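Local atomic coordinates of CocE/NonD family hydrolase (Staphylococcus aureus subsp. aureus COL, PDB entry 3III), a protein that probably hydrolyses ester or amide bonds, as an alpha/beta-hydrolase of the CocE/NonD family related to X-Pro dipeptidyl-peptidases. Residues A[394-405]-A[501-512]. Sequence-based numbering, arbitrary orientation.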
loop_
_atom_site.group_PDB
_atom_site.type_symbol
_atom_site.label_atom_id
_atom_site.label_comp_id
_atom_site.label_asym_id
_atom_site.label_seq_id
_atom_site.Cartn_x
_atom_site.Cartn_y
_atom_site.Cartn_z
ATOM N N SER A 394 -26.678 -9.920 -1.777
ATOM C CA SER A 394 -25.937 -9.988 -0.550
ATOM C C SER A 394 -26.288 -11.179 0.326
ATOM O O SER A 394 -27.316 -11.796 0.150
ATOM C CB SER A 394 -26.039 -8.673 0.206
ATOM O OG SER A 394 -27.157 -8.645 1.021
ATOM N N PHE A 395 -25.368 -11.514 1.218
ATOM C CA PHE A 395 -25.401 -12.735 2.018
ATOM C C PHE A 395 -24.857 -12.496 3.401
ATOM O O PHE A 395 -23.740 -11.989 3.547
ATOM C CB PHE A 395 -24.549 -13.794 1.350
ATOM C CG PHE A 395 -24.913 -14.034 -0.087
ATOM C CD1 PHE A 395 -25.872 -14.984 -0.418
ATOM C CD2 PHE A 395 -24.340 -13.279 -1.103
ATOM C CE1 PHE A 395 -26.250 -15.197 -1.698
ATOM C CE2 PHE A 395 -24.756 -13.481 -2.437
ATOM C CZ PHE A 395 -25.675 -14.439 -2.737
ATOM N N LYS A 396 -25.600 -12.913 4.416
ATOM C CA LYS A 396 -25.287 -12.524 5.789
ATOM C C LYS A 396 -25.153 -13.705 6.710
ATOM O O LYS A 396 -25.878 -14.702 6.554
ATOM C CB LYS A 396 -26.348 -11.642 6.395
ATOM C CG LYS A 396 -26.533 -10.320 5.724
ATOM C CD LYS A 396 -27.783 -9.671 6.299
ATOM C CE LYS A 396 -27.933 -8.275 5.797
ATOM N NZ LYS A 396 -29.357 -7.928 5.632
ATOM N N TYR A 397 -24.256 -13.534 7.685
ATOM C CA TYR A 397 -24.084 -14.429 8.809
ATOM C C TYR A 397 -23.965 -13.615 10.117
ATOM O O TYR A 397 -23.144 -12.724 10.224
ATOM C CB TYR A 397 -22.819 -15.260 8.599
ATOM C CG TYR A 397 -22.550 -16.218 9.717
ATOM C CD1 TYR A 397 -23.198 -17.439 9.778
ATOM C CD2 TYR A 397 -21.665 -15.867 10.769
ATOM C CE1 TYR A 397 -22.999 -18.321 10.842
ATOM C CE2 TYR A 397 -21.465 -16.730 11.843
ATOM C CZ TYR A 397 -22.127 -17.970 11.861
ATOM O OH TYR A 397 -21.956 -18.839 12.901
ATOM N N THR A 398 -24.797 -13.934 11.101
ATOM C CA THR A 398 -24.762 -13.287 12.398
ATOM C C THR A 398 -24.007 -14.188 13.366
ATOM O O THR A 398 -24.331 -15.353 13.532
ATOM C CB THR A 398 -26.190 -13.032 12.896
ATOM O OG1 THR A 398 -26.793 -12.057 12.027
ATOM C CG2 THR A 398 -26.199 -12.463 14.310
ATOM N N PHE A 399 -22.990 -13.624 14.021
ATOM C CA PHE A 399 -22.125 -14.409 14.923
ATOM C C PHE A 399 -22.785 -14.682 16.252
ATOM O O PHE A 399 -23.472 -13.831 16.821
ATOM C CB PHE A 399 -20.791 -13.709 15.138
ATOM C CG PHE A 399 -19.984 -13.662 13.905
ATOM C CD1 PHE A 399 -19.143 -14.706 13.581
ATOM C CD2 PHE A 399 -20.113 -12.615 13.029
ATOM C CE1 PHE A 399 -18.419 -14.690 12.409
ATOM C CE2 PHE A 399 -19.382 -12.612 11.850
ATOM C CZ PHE A 399 -18.529 -13.655 11.563
ATOM N N ASP A 400 -22.585 -15.906 16.705
ATOM C CA ASP A 400 -23.076 -16.340 18.013
ATOM C C ASP A 400 -22.043 -16.121 19.100
ATOM O O ASP A 400 -22.316 -16.260 20.287
ATOM C CB ASP A 400 -23.417 -17.820 17.956
ATOM C CG ASP A 400 -24.801 -18.088 17.424
ATOM O OD1 ASP A 400 -25.723 -17.277 17.685
ATOM O OD2 ASP A 400 -25.000 -19.167 16.814
ATOM N N LYS A 401 -20.833 -15.756 18.725
ATOM C CA LYS A 401 -19.793 -15.446 19.700
ATOM C C LYS A 401 -18.791 -14.515 19.060
ATOM O O LYS A 401 -18.725 -14.457 17.862
ATOM C CB LYS A 401 -19.056 -16.704 20.190
ATOM C CG LYS A 401 -18.300 -17.485 19.150
ATOM C CD LYS A 401 -17.786 -18.797 19.784
ATOM C CE LYS A 401 -16.632 -19.404 19.013
ATOM N NZ LYS A 401 -17.162 -20.098 17.791
ATOM N N ASP A 402 -18.076 -13.768 19.886
ATOM C CA ASP A 402 -17.023 -12.894 19.401
ATOM C C ASP A 402 -16.038 -13.678 18.514
ATOM O O ASP A 402 -15.518 -14.699 18.942
ATOM C CB ASP A 402 -16.255 -12.312 20.567
ATOM C CG ASP A 402 -17.043 -11.272 21.372
ATOM O OD1 ASP A 402 -18.211 -10.959 21.093
ATOM O OD2 ASP A 402 -16.418 -10.748 22.294
ATOM N N THR A 403 -15.809 -13.197 17.288
ATOM C CA THR A 403 -14.960 -13.873 16.336
ATOM C C THR A 403 -14.031 -12.881 15.705
ATOM O O THR A 403 -14.506 -11.850 15.219
ATOM C CB THR A 403 -15.828 -14.507 15.241
ATOM O OG1 THR A 403 -16.732 -15.421 15.887
ATOM C CG2 THR A 403 -15.002 -15.230 14.160
ATOM N N GLU A 404 -12.740 -13.206 15.657
ATOM C CA GLU A 404 -11.751 -12.358 14.967
ATOM C C GLU A 404 -11.343 -12.945 13.626
ATOM O O GLU A 404 -10.916 -14.092 13.543
ATOM C CB GLU A 404 -10.530 -12.071 15.835
ATOM C CG GLU A 404 -10.932 -11.385 17.167
ATOM C CD GLU A 404 -9.797 -11.008 18.095
ATOM O OE1 GLU A 404 -8.622 -11.394 17.883
ATOM O OE2 GLU A 404 -10.113 -10.288 19.079
ATOM N N LEU A 405 -11.486 -12.132 12.582
ATOM C CA LEU A 405 -11.091 -12.477 11.236
ATOM C C LEU A 405 -9.881 -11.627 10.851
ATOM O O LEU A 405 -9.976 -10.416 10.718
ATOM C CB LEU A 405 -12.223 -12.209 10.245
ATOM C CG LEU A 405 -13.514 -13.002 10.496
ATOM C CD1 LEU A 405 -14.335 -12.823 9.251
ATOM C CD2 LEU A 405 -13.272 -14.473 10.823
ATOM N N THR A 501 -10.461 -7.664 11.727
ATOM C CA THR A 501 -11.719 -7.153 12.248
ATOM C C THR A 501 -12.309 -8.089 13.269
ATOM O O THR A 501 -12.242 -9.321 13.081
ATOM C CB THR A 501 -12.739 -6.986 11.062
ATOM O OG1 THR A 501 -12.021 -6.518 9.916
ATOM C CG2 THR A 501 -13.916 -6.008 11.409
ATOM N N LEU A 502 -12.841 -7.518 14.350
ATOM C CA LEU A 502 -13.639 -8.230 15.345
ATOM C C LEU A 502 -15.096 -8.183 14.916
ATOM O O LEU A 502 -15.611 -7.079 14.555
ATOM C CB LEU A 502 -13.572 -7.502 16.697
ATOM C CG LEU A 502 -14.406 -7.971 17.882
ATOM C CD1 LEU A 502 -14.039 -9.432 18.249
ATOM C CD2 LEU A 502 -14.113 -6.965 19.058
ATOM N N PHE A 503 -15.764 -9.339 14.979
ATOM C CA PHE A 503 -17.218 -9.394 14.869
ATOM C C PHE A 503 -17.683 -9.873 16.221
ATOM O O PHE A 503 -17.395 -11.009 16.604
ATOM C CB PHE A 503 -17.654 -10.362 13.715
ATOM C CG PHE A 503 -17.286 -9.881 12.359
ATOM C CD1 PHE A 503 -18.228 -9.238 11.546
ATOM C CD2 PHE A 503 -15.984 -9.972 11.901
ATOM C CE1 PHE A 503 -17.887 -8.763 10.305
ATOM C CE2 PHE A 503 -15.629 -9.473 10.645
ATOM C CZ PHE A 503 -16.563 -8.865 9.857
ATOM N N LYS A 504 -18.318 -9.001 17.002
ATOM C CA LYS A 504 -18.822 -9.375 18.317
ATOM C C LYS A 504 -20.050 -10.244 18.198
ATOM O O LYS A 504 -20.732 -10.214 17.205
ATOM C CB LYS A 504 -19.174 -8.141 19.160
ATOM C CG LYS A 504 -17.993 -7.161 19.450
ATOM C CD LYS A 504 -18.579 -5.893 20.145
ATOM C CE LYS A 504 -17.518 -5.057 20.832
ATOM N NZ LYS A 504 -18.180 -3.956 21.645
ATOM N N GLN A 505 -20.347 -11.016 19.245
ATOM C CA GLN A 505 -21.567 -11.782 19.314
ATOM C C GLN A 505 -22.722 -10.875 18.984
ATOM O O GLN A 505 -22.839 -9.793 19.580
ATOM C CB GLN A 505 -21.769 -12.314 20.768
ATOM C CG GLN A 505 -23.143 -12.973 20.958
ATOM C CD GLN A 505 -23.319 -13.440 22.391
ATOM O OE1 GLN A 505 -22.734 -12.858 23.334
ATOM N NE2 GLN A 505 -24.136 -14.473 22.574
ATOM N N GLY A 506 -23.584 -11.304 18.052
ATOM C CA GLY A 506 -24.713 -10.478 17.636
ATOM C C GLY A 506 -24.464 -9.595 16.441
ATOM O O GLY A 506 -25.404 -9.049 15.840
ATOM N N GLU A 507 -23.193 -9.420 16.078
ATOM C CA GLU A 507 -22.852 -8.636 14.898
ATOM C C GLU A 507 -22.878 -9.529 13.661
ATOM O O GLU A 507 -22.824 -10.740 13.782
ATOM C CB GLU A 507 -21.496 -7.932 15.092
ATOM C CG GLU A 507 -21.577 -6.824 16.189
ATOM C CD GLU A 507 -20.360 -5.915 16.303
ATOM O OE1 GLU A 507 -19.197 -6.379 16.243
ATOM O OE2 GLU A 507 -20.593 -4.696 16.507
ATOM N N THR A 508 -22.928 -8.919 12.479
ATOM C CA THR A 508 -23.119 -9.652 11.221
ATOM C C THR A 508 -22.044 -9.362 10.207
ATOM O O THR A 508 -21.649 -8.227 10.048
ATOM C CB THR A 508 -24.449 -9.209 10.655
ATOM O OG1 THR A 508 -25.464 -9.559 11.617
ATOM C CG2 THR A 508 -24.773 -9.879 9.247
ATOM N N LEU A 509 -21.614 -10.378 9.486
ATOM C CA LEU A 509 -20.779 -10.198 8.316
ATOM C C LEU A 509 -21.666 -10.322 7.125
ATOM O O LEU A 509 -22.556 -11.228 7.047
ATOM C CB LEU A 509 -19.670 -11.275 8.300
ATOM C CG LEU A 509 -18.743 -11.288 7.076
ATOM C CD1 LEU A 509 -17.347 -11.918 7.426
ATOM C CD2 LEU A 509 -19.366 -11.999 5.892
ATOM N N GLU A 510 -21.459 -9.423 6.186
ATOM C CA GLU A 510 -22.239 -9.393 4.960
ATOM C C GLU A 510 -21.311 -9.390 3.763
ATOM O O GLU A 510 -20.401 -8.562 3.671
ATOM C CB GLU A 510 -23.126 -8.170 4.909
ATOM C CG GLU A 510 -24.068 -8.121 3.696
ATOM C CD GLU A 510 -24.864 -6.815 3.652
ATOM O OE1 GLU A 510 -24.345 -5.759 4.101
ATOM O OE2 GLU A 510 -26.007 -6.842 3.180
ATOM N N VAL A 511 -21.528 -10.345 2.868
ATOM C CA VAL A 511 -20.906 -10.334 1.572
ATOM C C VAL A 511 -21.838 -9.605 0.605
ATOM O O VAL A 511 -23.012 -9.935 0.535
ATOM C CB VAL A 511 -20.750 -11.764 1.014
ATOM C CG1 VAL A 511 -20.408 -11.684 -0.476
ATOM C CG2 VAL A 511 -19.718 -12.494 1.751
ATOM N N VAL A 512 -21.295 -8.705 -0.218
ATOM C CA VAL A 512 -22.047 -8.013 -1.247
ATOM C C VAL A 512 -21.339 -8.305 -2.581
ATOM O O VAL A 512 -20.114 -8.252 -2.653
ATOM C CB VAL A 512 -22.024 -6.498 -1.033
ATOM C CG1 VAL A 512 -22.746 -5.767 -2.172
ATOM C CG2 VAL A 512 -22.591 -6.124 0.349
HETATM O O HOH W 1 -11.530 -8.858 8.709
#
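Phe399 and Phe503 both turn CG beside their own backbone N (chi1 -67° in each), and this brings CE2 of Phe399 to 3.4 Å from CB of Phe503. The two rings meet obliquely inside a beta sandwich, in the C-terminal non-catalytic domain related to that of X-Pro dipeptidyl-peptidases. Each segment crosses from one sheet to the other: strands 394-398 and 508-512 pair antiparallel in one, strands 403-405 and 501-503 in the second, and the two connections run together from one sheet to the other at one end of the sandwich. Between the layers, CD1 of Leu405 reaches CD1 of Leu509 at 3.6 Å, the two side chains crossing at about a right angle, while CB of Leu509 lies at the edge of the Phe399 ring. Tyr397 covers one face of that ring with CD2, and Ile556 and Leu554 of strand 553-559 extend the apolar layer.

The connections are pinned by nearly straight bonds. Phe399 N donates to Glu507 O, and Phe399 O accepts Gly506 N (2.8 Å, 172° at the hydrogen), Gly506 being part of the type II turn Lys504-Glu507. Asp402 OD1 takes Gln505 N on its anti lone pair at 2.8 Å. Glu507 OE1 accepts Lys504 N across the turn and also forms a salt bridge with Lys431.

On the other face of the first sheet, Lys396 and Glu510 lie side by side, but Lys396 NZ stays 4.3 Å from Glu510 OE2, too far for a salt bridge. Glu510 OE2 instead accepts a hydrogen bond from Ser394 OG at 3.0 Å; Ser394 OG approaches from the anti side, 23° off the plane of the carboxylate.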